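Local structure of methyltransferase 1 (Methanosarcina barkeri, 2I2X) at the interface of chains A and B. The protein catalyses, as the zinc-dependent MtaB subunit, transfer of the methyl group of methanol to the cob(I)amide carried by its partner MtaC in methanogenesis. Residues are numbered along the deposited sequence; one frame, centred on the assembly and turned at random. Chains: chain A, Methyltransferase 1; chain B, Methyltransferase 1.

The interface of chains A and B. Residues chain A 235-239, 417; chain B 92-95, 97.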
# COMPACT_ATOMS: atom_id res chain seq x y z
N ASN A 235 2.06 17.33 15.86
CA ASN A 235 2.07 18.54 15.08
C ASN A 235 1.69 19.78 15.91
O ASN A 235 1.10 19.69 17.01
CB ASN A 235 1.14 18.41 13.88
CG ASN A 235 1.79 17.71 12.71
OD1 ASN A 235 2.38 16.64 12.82
ND2 ASN A 235 1.67 18.33 11.55
N LYS A 236 2.05 20.94 15.38
CA LYS A 236 1.76 22.18 16.04
C LYS A 236 1.13 23.18 15.05
O LYS A 236 1.32 24.37 15.17
CB LYS A 236 3.04 22.73 16.67
CG LYS A 236 4.23 22.82 15.71
CD LYS A 236 5.52 23.17 16.44
CE LYS A 236 6.64 23.46 15.46
NZ LYS A 236 7.97 23.33 16.12
N ASN A 237 0.38 22.69 14.07
CA ASN A 237 -0.19 23.60 13.09
C ASN A 237 -1.67 23.97 13.25
O ASN A 237 -2.11 25.00 12.73
CB ASN A 237 0.16 23.16 11.67
CG ASN A 237 1.65 23.32 11.36
OD1 ASN A 237 2.35 24.19 11.91
ND2 ASN A 237 2.16 22.46 10.48
N LEU A 238 -2.42 23.14 13.97
CA LEU A 238 -3.84 23.39 14.22
C LEU A 238 -4.29 22.44 15.32
O LEU A 238 -4.13 21.21 15.21
CB LEU A 238 -4.69 23.15 12.96
CG LEU A 238 -6.19 23.44 13.18
CD1 LEU A 238 -6.48 24.98 13.33
CD2 LEU A 238 -7.03 22.85 12.06
N ALA A 239 -4.86 23.00 16.39
CA ALA A 239 -5.28 22.20 17.52
C ALA A 239 -6.33 21.23 17.03
O ALA A 239 -7.23 21.60 16.26
CB ALA A 239 -5.87 23.08 18.63
N PHE A 417 -3.21 22.49 25.94
CA PHE A 417 -3.34 23.34 24.77
C PHE A 417 -4.62 23.03 24.01
O PHE A 417 -5.32 23.95 23.58
CB PHE A 417 -2.12 23.23 23.85
CG PHE A 417 -2.05 24.32 22.82
CD1 PHE A 417 -2.66 24.18 21.58
CD2 PHE A 417 -1.40 25.53 23.12
CE1 PHE A 417 -2.61 25.20 20.63
CE2 PHE A 417 -1.35 26.55 22.20
CZ PHE A 417 -1.96 26.39 20.95
N VAL B 92 5.37 25.57 21.91
CA VAL B 92 4.43 25.98 22.96
C VAL B 92 3.22 26.78 22.43
O VAL B 92 2.18 26.84 23.08
CB VAL B 92 5.12 26.63 24.24
CG1 VAL B 92 6.62 26.29 24.34
CG2 VAL B 92 4.87 28.11 24.36
N ILE B 93 3.35 27.38 21.26
CA ILE B 93 2.19 27.93 20.57
C ILE B 93 2.15 27.28 19.21
O ILE B 93 3.12 26.62 18.83
CB ILE B 93 2.22 29.46 20.43
CG1 ILE B 93 3.55 29.90 19.82
CG2 ILE B 93 1.92 30.14 21.77
CD1 ILE B 93 3.46 31.20 19.08
N PHE B 94 1.03 27.43 18.50
CA PHE B 94 0.79 26.76 17.20
C PHE B 94 0.84 27.74 16.04
O PHE B 94 0.93 28.94 16.26
CB PHE B 94 -0.57 26.04 17.21
CG PHE B 94 -0.55 24.65 17.81
CD1 PHE B 94 0.36 24.31 18.81
CD2 PHE B 94 -1.47 23.70 17.38
CE1 PHE B 94 0.34 23.01 19.37
CE2 PHE B 94 -1.48 22.41 17.93
CZ PHE B 94 -0.58 22.08 18.93
N LEU B 95 0.79 27.24 14.81
CA LEU B 95 0.76 28.08 13.62
C LEU B 95 -0.26 29.23 13.73
O LEU B 95 0.11 30.40 13.60
CB LEU B 95 0.45 27.24 12.40
CG LEU B 95 0.98 27.56 11.01
CD1 LEU B 95 0.04 26.97 9.97
CD2 LEU B 95 1.23 29.03 10.74
N ASN B 97 -1.35 30.89 15.88
CA ASN B 97 -0.92 31.95 16.81
C ASN B 97 0.15 32.81 16.14
O ASN B 97 0.22 34.02 16.33
CB ASN B 97 -0.40 31.34 18.11
CG ASN B 97 -1.40 30.42 18.76
OD1 ASN B 97 -2.32 30.86 19.45
ND2 ASN B 97 -1.24 29.13 18.54
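B:Phe94 is inserted between the A:Asn235 to A:Ala239 loop and A:Phe417 of helix 416-430, with chain A on both faces of its ring. On one face the rings stack: A:Phe417 CE1 lies 3.5 Å from B:Phe94 CG, and the planes are tilted by 23°. The two side chains run antiparallel, offset so that A:Phe417 CE1 sits over the centre of the B:Phe94 ring, an arrangement that suits two flat apolar groups. A:Phe417 is directed here with CG anti to its backbone N (chi1 -165°). The opposite face receives a CH-pi contact, A:Lys236 CA standing 3.5 Å from the centroid of the B:Phe94 ring. This lysine thus contributes backbone and CB rather than its charge, while A:Leu238 C borders the ring edge and the backbone of A:Ala239, a residue with little side chain, lies against the same rim. Alongside, B:Leu95 CB packs 3.4 Å from A:Asn237 O and also nears its side-chain OD1.

Two hydrogen bonds flank the sandwich. Across the interface B:Leu95 N donates to A:Lys236 O at 2.9 Å; an amide in the first turn of helix 95-113 can serve an outside carbonyl. Within chain B, B:Asn97 ND2 bonds B:Phe94 O at 3.2 Å, approaching from above the carbonyl plane. The asparagine may thereby steady the B:Phe94 backbone, while its amide, turned 77° from the A:Phe417 ring, meets that edge tip to tip.

An alanine in place of B:Phe94 would probably open a gap between A:Phe417 and the A:Lys236 backbone, leaving both without their aromatic mate. This aromatic anchor joins MtaB to MtaC in their heterotetramer and likely steadies the pairing of methyltransferase with corrinoid carrier.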